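PDB 2WAD: penicillin-binding protein 2B from Streptococcus pneumoniae, which probably forms the peptide cross-links between adjacent glycan strands of cell-wall peptidoglycan, as a penicillin-binding transpeptidase of the elongasome machinery. Local coordinates for residues A[96-106]-A[173-181]; A[434-442]-A[582-590]. One frame throughout, in Å; residues are numbered along the deposited sequence.

Contact 1 (A[96-106]-A[173-181]). Unlike the reference sequence in segment 96-106: I96 (reference Thr).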
loop_
_atom_site.group_PDB
_atom_site.type_symbol
_atom_site.label_atom_id
_atom_site.label_comp_id
_atom_site.label_asym_id
_atom_site.label_seq_id
_atom_site.Cartn_x
_atom_site.Cartn_y
_atom_site.Cartn_z
ATOM N N ILE A 96 45.453 5.068 -6.720
ATOM C CA ILE A 96 44.561 5.779 -5.816
ATOM C C ILE A 96 43.919 4.862 -4.759
ATOM O O ILE A 96 43.756 5.260 -3.589
ATOM C CB ILE A 96 43.503 6.567 -6.604
ATOM C CG1 ILE A 96 44.170 7.716 -7.351
ATOM C CG2 ILE A 96 42.367 7.084 -5.709
ATOM C CD1 ILE A 96 43.233 8.329 -8.384
ATOM N N ALA A 97 43.564 3.644 -5.167
ATOM C CA ALA A 97 42.912 2.694 -4.257
ATOM C C ALA A 97 43.839 2.359 -3.097
ATOM O O ALA A 97 43.411 2.404 -1.956
ATOM C CB ALA A 97 42.522 1.418 -4.983
ATOM N N LYS A 98 45.103 2.068 -3.394
ATOM C CA LYS A 98 46.054 1.643 -2.371
ATOM C C LYS A 98 46.693 2.731 -1.503
ATOM O O LYS A 98 47.143 2.426 -0.401
ATOM C CB LYS A 98 47.118 0.705 -2.946
ATOM C CG LYS A 98 48.135 1.364 -3.811
ATOM C CD LYS A 98 48.570 0.392 -4.889
ATOM C CE LYS A 98 50.014 0.004 -4.733
ATOM N NZ LYS A 98 50.795 0.352 -5.970
ATOM N N LYS A 99 46.741 3.973 -1.985
ATOM C CA LYS A 99 46.966 5.131 -1.110
ATOM C C LYS A 99 45.793 5.280 -0.122
ATOM O O LYS A 99 45.967 5.664 1.034
ATOM C CB LYS A 99 47.104 6.433 -1.909
ATOM C CG LYS A 99 48.442 6.674 -2.580
ATOM C CD LYS A 99 49.446 7.319 -1.625
ATOM C CE LYS A 99 49.345 8.832 -1.607
ATOM N NZ LYS A 99 50.534 9.370 -0.865
ATOM N N LEU A 100 44.590 4.984 -0.596
ATOM C CA LEU A 100 43.390 5.149 0.219
ATOM C C LEU A 100 43.302 4.079 1.301
ATOM O O LEU A 100 42.792 4.325 2.396
ATOM C CB LEU A 100 42.131 5.110 -0.655
ATOM C CG LEU A 100 40.840 5.417 0.108
ATOM C CD1 LEU A 100 40.944 6.795 0.729
ATOM C CD2 LEU A 100 39.599 5.325 -0.777
ATOM N N LEU A 101 43.778 2.880 0.993
ATOM C CA LEU A 101 43.684 1.785 1.950
ATOM C C LEU A 101 44.461 2.094 3.236
ATOM O O LEU A 101 44.153 1.553 4.295
ATOM C CB LEU A 101 44.183 0.473 1.336
ATOM C CG LEU A 101 43.986 -0.770 2.206
ATOM C CD1 LEU A 101 42.551 -0.861 2.732
ATOM C CD2 LEU A 101 44.417 -2.022 1.453
ATOM N N THR A 102 45.467 2.955 3.154
ATOM C CA THR A 102 46.201 3.333 4.350
ATOM C C THR A 102 45.291 4.052 5.350
ATOM O O THR A 102 45.536 4.000 6.554
ATOM C CB THR A 102 47.478 4.148 4.033
ATOM O OG1 THR A 102 47.134 5.264 3.212
ATOM C CG2 THR A 102 48.469 3.310 3.247
ATOM N N TYR A 103 44.218 4.675 4.859
ATOM C CA TYR A 103 43.395 5.552 5.688
ATOM C C TYR A 103 42.047 4.952 6.094
ATOM O O TYR A 103 41.412 5.447 7.016
ATOM C CB TYR A 103 43.260 6.955 5.065
ATOM C CG TYR A 103 44.606 7.651 4.869
ATOM C CD1 TYR A 103 45.313 8.139 5.966
ATOM C CD2 TYR A 103 45.181 7.800 3.612
ATOM C CE1 TYR A 103 46.537 8.756 5.817
ATOM C CE2 TYR A 103 46.425 8.414 3.459
ATOM C CZ TYR A 103 47.085 8.907 4.567
ATOM O OH TYR A 103 48.320 9.514 4.495
ATOM N N VAL A 104 41.618 3.882 5.433
ATOM C CA VAL A 104 40.313 3.314 5.709
ATOM C C VAL A 104 40.472 1.834 6.023
ATOM O O VAL A 104 41.535 1.239 5.791
ATOM C CB VAL A 104 39.323 3.437 4.511
ATOM C CG1 VAL A 104 39.128 4.891 4.083
ATOM C CG2 VAL A 104 39.774 2.560 3.333
ATOM N N SER A 105 39.377 1.268 6.520
ATOM C CA SER A 105 39.271 -0.140 6.881
ATOM C C SER A 105 38.287 -0.854 5.962
ATOM O O SER A 105 37.141 -0.427 5.794
ATOM C CB SER A 105 38.777 -0.284 8.327
ATOM O OG SER A 105 39.869 -0.452 9.206
ATOM N N ILE A 106 38.761 -1.959 5.400
ATOM C CA ILE A 106 37.975 -2.844 4.551
ATOM C C ILE A 106 38.077 -4.237 5.164
ATOM O O ILE A 106 39.057 -4.950 4.955
ATOM C CB ILE A 106 38.526 -2.875 3.102
ATOM C CG1 ILE A 106 38.405 -1.498 2.436
ATOM C CG2 ILE A 106 37.856 -3.953 2.262
ATOM C CD1 ILE A 106 37.053 -0.828 2.592
ATOM N N LYS A 173 41.590 -6.280 -0.563
ATOM C CA LYS A 173 41.066 -5.026 -0.038
ATOM C C LYS A 173 41.310 -3.897 -1.022
ATOM O O LYS A 173 40.456 -3.026 -1.192
ATOM C CB LYS A 173 41.721 -4.680 1.295
ATOM C CG LYS A 173 41.431 -5.667 2.420
ATOM C CD LYS A 173 42.145 -5.219 3.689
ATOM C CE LYS A 173 41.600 -5.933 4.909
ATOM N NZ LYS A 173 42.259 -5.398 6.126
ATOM N N GLU A 174 42.463 -3.914 -1.683
ATOM C CA GLU A 174 42.674 -2.922 -2.716
ATOM C C GLU A 174 41.789 -3.236 -3.918
ATOM O O GLU A 174 41.213 -2.329 -4.529
ATOM C CB GLU A 174 44.153 -2.715 -3.050
ATOM C CG GLU A 174 44.790 -3.760 -3.928
ATOM C CD GLU A 174 46.262 -3.475 -4.168
ATOM O OE1 GLU A 174 46.900 -2.766 -3.353
ATOM O OE2 GLU A 174 46.783 -3.970 -5.185
ATOM N N ILE A 175 41.614 -4.522 -4.210
ATOM C CA ILE A 175 40.711 -4.903 -5.294
ATOM C C ILE A 175 39.306 -4.397 -5.032
ATOM O O ILE A 175 38.626 -3.894 -5.930
ATOM C CB ILE A 175 40.677 -6.414 -5.550
ATOM C CG1 ILE A 175 42.078 -6.913 -5.901
ATOM C CG2 ILE A 175 39.713 -6.714 -6.693
ATOM C CD1 ILE A 175 42.109 -8.384 -6.264
ATOM N N TYR A 176 38.878 -4.508 -3.783
ATOM C CA TYR A 176 37.590 -3.949 -3.382
ATOM C C TYR A 176 37.467 -2.444 -3.625
ATOM O O TYR A 176 36.477 -1.974 -4.172
ATOM C CB TYR A 176 37.304 -4.281 -1.915
ATOM C CG TYR A 176 35.982 -3.729 -1.428
ATOM C CD1 TYR A 176 34.777 -4.262 -1.870
ATOM C CD2 TYR A 176 35.946 -2.664 -0.540
ATOM C CE1 TYR A 176 33.563 -3.757 -1.418
ATOM C CE2 TYR A 176 34.756 -2.143 -0.091
ATOM C CZ TYR A 176 33.569 -2.695 -0.527
ATOM O OH TYR A 176 32.395 -2.160 -0.064
ATOM N N LEU A 177 38.470 -1.691 -3.188
ATOM C CA LEU A 177 38.526 -0.244 -3.370
ATOM C C LEU A 177 38.525 0.189 -4.837
ATOM O O LEU A 177 37.701 1.023 -5.226
ATOM C CB LEU A 177 39.723 0.356 -2.619
ATOM C CG LEU A 177 39.488 0.462 -1.101
ATOM C CD1 LEU A 177 40.757 0.826 -0.346
ATOM C CD2 LEU A 177 38.323 1.372 -0.681
ATOM N N PHE A 178 39.437 -0.369 -5.633
ATOM C CA PHE A 178 39.403 -0.241 -7.094
ATOM C C PHE A 178 37.992 -0.387 -7.694
ATOM O O PHE A 178 37.522 0.506 -8.409
ATOM C CB PHE A 178 40.343 -1.278 -7.691
ATOM C CG PHE A 178 40.389 -1.272 -9.188
ATOM C CD1 PHE A 178 41.406 -0.610 -9.848
ATOM C CD2 PHE A 178 39.442 -1.954 -9.934
ATOM C CE1 PHE A 178 41.471 -0.604 -11.227
ATOM C CE2 PHE A 178 39.506 -1.961 -11.320
ATOM C CZ PHE A 178 40.525 -1.275 -11.967
ATOM N N SER A 179 37.304 -1.488 -7.379
ATOM C CA SER A 179 35.967 -1.737 -7.927
ATOM C C SER A 179 35.055 -0.531 -7.676
ATOM O O SER A 179 34.341 -0.062 -8.566
ATOM C CB SER A 179 35.356 -3.033 -7.368
ATOM O OG SER A 179 36.332 -4.058 -7.249
ATOM N N GLN A 180 35.095 -0.013 -6.455
ATOM C CA GLN A 180 34.346 1.187 -6.102
ATOM C C GLN A 180 34.707 2.373 -7.005
ATOM O O GLN A 180 33.816 3.045 -7.516
ATOM C CB GLN A 180 34.628 1.548 -4.643
ATOM C CG GLN A 180 34.217 0.489 -3.636
ATOM C CD GLN A 180 32.729 0.480 -3.424
ATOM O OE1 GLN A 180 32.136 1.495 -3.045
ATOM N NE2 GLN A 180 32.105 -0.662 -3.689
ATOM N N LEU A 181 36.000 2.649 -7.189
ATOM C CA LEU A 181 36.420 3.778 -8.025
ATOM C C LEU A 181 36.043 3.574 -9.494
ATOM O O LEU A 181 35.488 4.474 -10.136
ATOM C CB LEU A 181 37.921 4.068 -7.884
ATOM C CG LEU A 181 38.477 4.244 -6.466
ATOM C CD1 LEU A 181 39.972 4.155 -6.490
ATOM C CD2 LEU A 181 38.014 5.536 -5.808
#

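Contact 2 (A[434-442]-A[582-590]). Unlike the reference sequence in segment 434-442: E438 (reference Gln). Unlike the reference sequence in segment 582-590: A582 (reference Ser).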
loop_
_atom_site.group_PDB
_atom_site.type_symbol
_atom_site.label_atom_id
_atom_site.label_comp_id
_atom_site.label_asym_id
_atom_site.label_seq_id
_atom_site.Cartn_x
_atom_site.Cartn_y
_atom_site.Cartn_z
ATOM N N ILE A 434 -42.296 -8.829 4.399
ATOM C CA ILE A 434 -41.115 -8.015 4.673
ATOM C C ILE A 434 -40.773 -7.150 3.445
ATOM O O ILE A 434 -40.686 -7.646 2.324
ATOM C CB ILE A 434 -39.932 -8.929 5.138
ATOM C CG1 ILE A 434 -38.847 -8.108 5.814
ATOM C CG2 ILE A 434 -39.315 -9.741 3.996
ATOM C CD1 ILE A 434 -37.757 -8.963 6.465
ATOM N N THR A 435 -40.626 -5.844 3.653
ATOM C CA THR A 435 -40.169 -4.909 2.629
ATOM C C THR A 435 -38.645 -4.881 2.514
ATOM O O THR A 435 -37.925 -5.558 3.250
ATOM C CB THR A 435 -40.612 -3.464 2.941
ATOM O OG1 THR A 435 -39.971 -2.999 4.142
ATOM C CG2 THR A 435 -42.149 -3.336 3.048
ATOM N N ALA A 436 -38.138 -4.088 1.576
ATOM C CA ALA A 436 -36.694 -4.072 1.336
ATOM C C ALA A 436 -35.996 -3.393 2.527
ATOM O O ALA A 436 -34.951 -3.849 2.997
ATOM C CB ALA A 436 -36.382 -3.383 0.018
ATOM N N VAL A 437 -36.626 -2.343 3.038
ATOM C CA VAL A 437 -36.145 -1.605 4.209
ATOM C C VAL A 437 -36.035 -2.543 5.415
ATOM O O VAL A 437 -35.028 -2.522 6.114
ATOM C CB VAL A 437 -37.095 -0.444 4.542
ATOM C CG1 VAL A 437 -36.686 0.264 5.846
ATOM C CG2 VAL A 437 -37.206 0.561 3.377
ATOM N N GLU A 438 -37.051 -3.393 5.608
ATOM C CA GLU A 438 -37.163 -4.282 6.755
ATOM C C GLU A 438 -36.237 -5.471 6.603
ATOM O O GLU A 438 -35.674 -5.953 7.596
ATOM C CB GLU A 438 -38.612 -4.797 6.930
ATOM C CG GLU A 438 -39.616 -3.782 7.541
ATOM C CD GLU A 438 -41.083 -4.148 7.230
ATOM O OE1 GLU A 438 -41.328 -5.189 6.587
ATOM O OE2 GLU A 438 -42.003 -3.400 7.613
ATOM N N ALA A 439 -36.105 -5.950 5.363
ATOM C CA ALA A 439 -35.061 -6.911 5.045
ATOM C C ALA A 439 -33.681 -6.468 5.522
ATOM O O ALA A 439 -32.906 -7.260 6.046
ATOM C CB ALA A 439 -35.032 -7.239 3.546
ATOM N N LEU A 440 -33.360 -5.203 5.329
ATOM C CA LEU A 440 -32.081 -4.692 5.825
ATOM C C LEU A 440 -32.097 -4.569 7.353
ATOM O O LEU A 440 -31.144 -4.990 8.030
ATOM C CB LEU A 440 -31.731 -3.371 5.136
ATOM C CG LEU A 440 -31.298 -3.487 3.661
ATOM C CD1 LEU A 440 -31.201 -2.150 2.954
ATOM C CD2 LEU A 440 -29.967 -4.201 3.507
ATOM N N GLU A 441 -33.199 -4.034 7.885
ATOM C CA GLU A 441 -33.350 -3.838 9.339
ATOM C C GLU A 441 -33.171 -5.130 10.137
ATOM O O GLU A 441 -32.469 -5.126 11.162
ATOM C CB GLU A 441 -34.679 -3.169 9.699
ATOM C CG GLU A 441 -34.897 -2.964 11.195
ATOM C CD GLU A 441 -36.224 -2.262 11.523
ATOM O OE1 GLU A 441 -36.971 -1.896 10.590
ATOM O OE2 GLU A 441 -36.522 -2.069 12.723
ATOM N N TYR A 442 -33.751 -6.220 9.621
ATOM C CA TYR A 442 -33.727 -7.532 10.267
ATOM C C TYR A 442 -32.622 -8.477 9.810
ATOM O O TYR A 442 -32.389 -9.530 10.420
ATOM C CB TYR A 442 -35.053 -8.261 10.059
ATOM C CG TYR A 442 -36.300 -7.468 10.337
ATOM C CD1 TYR A 442 -36.293 -6.373 11.197
ATOM C CD2 TYR A 442 -37.506 -7.830 9.744
ATOM C CE1 TYR A 442 -37.461 -5.643 11.435
ATOM C CE2 TYR A 442 -38.671 -7.119 9.989
ATOM C CZ TYR A 442 -38.646 -6.023 10.822
ATOM O OH TYR A 442 -39.828 -5.328 11.029
ATOM N N ALA A 582 -32.471 5.751 -1.803
ATOM C CA ALA A 582 -33.148 6.291 -0.629
ATOM C C ALA A 582 -33.725 5.138 0.202
ATOM O O ALA A 582 -33.762 5.198 1.423
ATOM C CB ALA A 582 -34.226 7.306 -1.044
ATOM N N ILE A 583 -34.118 4.053 -0.461
ATOM C CA ILE A 583 -34.554 2.863 0.246
ATOM C C ILE A 583 -33.395 2.225 1.013
ATOM O O ILE A 583 -33.554 1.865 2.167
ATOM C CB ILE A 583 -35.266 1.891 -0.685
ATOM C CG1 ILE A 583 -36.612 2.504 -1.076
ATOM C CG2 ILE A 583 -35.534 0.544 0.003
ATOM C CD1 ILE A 583 -37.112 2.085 -2.469
ATOM N N LEU A 584 -32.214 2.117 0.410
ATOM C CA LEU A 584 -31.067 1.588 1.140
ATOM C C LEU A 584 -30.763 2.442 2.373
ATOM O O LEU A 584 -30.520 1.887 3.430
ATOM C CB LEU A 584 -29.820 1.502 0.259
ATOM C CG LEU A 584 -29.915 0.647 -1.015
ATOM C CD1 LEU A 584 -28.556 0.632 -1.746
ATOM C CD2 LEU A 584 -30.461 -0.787 -0.776
ATOM N N HIS A 585 -30.736 3.768 2.213
ATOM C CA HIS A 585 -30.531 4.720 3.310
ATOM C C HIS A 585 -31.538 4.585 4.466
ATOM O O HIS A 585 -31.179 4.767 5.629
ATOM C CB HIS A 585 -30.548 6.158 2.768
ATOM C CG HIS A 585 -29.303 6.558 2.029
ATOM N ND1 HIS A 585 -29.079 7.843 1.587
ATOM C CD2 HIS A 585 -28.205 5.851 1.671
ATOM C CE1 HIS A 585 -27.904 7.911 0.989
ATOM N NE2 HIS A 585 -27.348 6.714 1.029
ATOM N N GLN A 586 -32.791 4.263 4.153
ATOM C CA GLN A 586 -33.822 4.076 5.183
ATOM C C GLN A 586 -33.589 2.741 5.892
ATOM O O GLN A 586 -33.749 2.649 7.106
ATOM C CB GLN A 586 -35.241 4.155 4.581
ATOM C CG GLN A 586 -36.411 4.097 5.568
ATOM C CD GLN A 586 -36.501 5.304 6.514
ATOM O OE1 GLN A 586 -36.067 6.406 6.182
ATOM N NE2 GLN A 586 -37.074 5.096 7.696
ATOM N N GLY A 587 -33.187 1.712 5.154
ATOM C CA GLY A 587 -32.852 0.449 5.794
ATOM C C GLY A 587 -31.690 0.549 6.771
ATOM O O GLY A 587 -31.767 0.051 7.892
ATOM N N PHE A 588 -30.596 1.175 6.349
ATOM C CA PHE A 588 -29.430 1.365 7.229
ATOM C C PHE A 588 -29.786 2.246 8.427
ATOM O O PHE A 588 -29.186 2.151 9.504
ATOM C CB PHE A 588 -28.224 1.970 6.484
ATOM C CG PHE A 588 -27.394 0.967 5.722
ATOM C CD1 PHE A 588 -27.982 -0.112 5.076
ATOM C CD2 PHE A 588 -26.010 1.102 5.646
ATOM C CE1 PHE A 588 -27.222 -1.037 4.349
ATOM C CE2 PHE A 588 -25.239 0.163 4.935
ATOM C CZ PHE A 588 -25.860 -0.901 4.291
ATOM N N TYR A 589 -30.754 3.129 8.239
ATOM C CA TYR A 589 -31.138 4.014 9.333
ATOM C C TYR A 589 -31.952 3.262 10.385
ATOM O O TYR A 589 -31.736 3.437 11.579
ATOM C CB TYR A 589 -31.934 5.219 8.822
ATOM C CG TYR A 589 -32.453 6.100 9.949
ATOM C CD1 TYR A 589 -31.661 7.108 10.506
ATOM C CD2 TYR A 589 -33.729 5.907 10.474
ATOM C CE1 TYR A 589 -32.124 7.893 11.536
ATOM C CE2 TYR A 589 -34.206 6.698 11.503
ATOM C CZ TYR A 589 -33.395 7.693 12.017
ATOM O OH TYR A 589 -33.828 8.496 13.036
ATOM N N GLN A 590 -32.868 2.408 9.933
ATOM C CA GLN A 590 -33.686 1.574 10.806
ATOM C C GLN A 590 -32.916 0.430 11.484
ATOM O O GLN A 590 -33.333 -0.069 12.527
ATOM C CB GLN A 590 -34.920 1.064 10.034
ATOM C CG GLN A 590 -35.935 2.186 9.651
ATOM C CD GLN A 590 -37.281 1.690 9.095
ATOM O OE1 GLN A 590 -37.678 0.529 9.261
ATOM N NE2 GLN A 590 -37.980 2.582 8.404
#

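Contact 1 (A[96-106]-A[173-181])
A97 and L177 meet at the centre of an apolar helix-helix contact in the N-terminal part of the chain, where the end of helix 90-100 and the loop after it lie against helix 169-182. The axes of 96-100 and 173-181 approach to 8.5 Å with their directions 123° apart, and no hydrogen bond joins the segments. A97 is a knob in a hole formed by E174, L177, F178 and L181: its CB stands 3.8 Å from L177 CB and 4.0 Å from L181 CD1. L177 works in the other direction. Its chi1 of -77° and chi2 of 170° together place CD1 3.8 Å from L101 CB, while CD2 faces I106 CD1 at 4.1 Å and also meets L100. Beyond the helix, I106 folds back over the other helix, its CG2 coming obliquely to within 3.6 Å of Y176 CD2; the hydroxyl of that ring is bonded to K241. At the exposed border K98 and E174 run side by side, and K98 CB is 3.5 Å from E174 OE1. Their charged ends stay apart, and E174 OE2 is instead bonded to Y119 of helix 113-121. A single alanine knob set into a hole of the crossing helix thus marks plain structural packing within the dimerisation-domain family region, away from the zinc and acylation sites.

Contact 2 (A[434-442]-A[582-590])
V437 enters a hole between I583, Q586, G587 and Q590, the tight part of a contact between helices 436-442 and 578-593 of the transpeptidase domain. The short axes come within 7.7 Å at 35°, and V437 CA lies 4.2 Å from G587 CA. Because G587 has no side chain, the backbones can close in: V437 O is 3.7 Å from G587 CA, and L440 CB covers the same glycine. The methyls of V437 part within the hole: CG1, anti to the backbone N (chi1 175°), lies by Q586 and Q590, while CG2 stands 3.8 Å from I583 CG2. On the inner flank L440 CD1 meets L584 CD2 at 4.0 Å, and L440 CD2 approaches the edge of the F588 ring near its plane. The solvent side is a more polar rim of exposed Q586, which offers its CG to V437, and partly exposed Q590. Buried E441 extends across Q590, its CG 3.5 Å from Q590 O, with carboxylate and amide planes nearly perpendicular (89°); its OE2 is bonded to T599. Within 434-442 a capping box starts the helix: E438 N bonds T435 OG1 (3.3 Å) and T435 N bonds E438 OE1 (3.1 Å). L440 and L584 pack on helix 389-398, A436 leans on helix 445-455, and F588 touches A390 and, on strand 613-616, K615, beside the probable SxxK and KTG motifs of the active site.

Overall arrangement
Both contacts are largely buried helix pairs with no clear hydrogen bond across them, yet they share no element and lie on opposite sides of the chain's centre, their centres 76 Å apart. Contact 1 joins its helices obliquely (123°), adds a loop residue, I106, to the pair and buries 642 Å² in total. Contact 2 runs closer to parallel (35°); a glycine lets its backbones approach closely, and the whole contact buries 445 Å². Their polar margins differ too: lysine and glutamate in the first, glutamate and glutamine in the second. Only contact 2 borders the catalytic region, L440 lying about 8 Å, side chain to side chain, from S386, the inferred acylated serine.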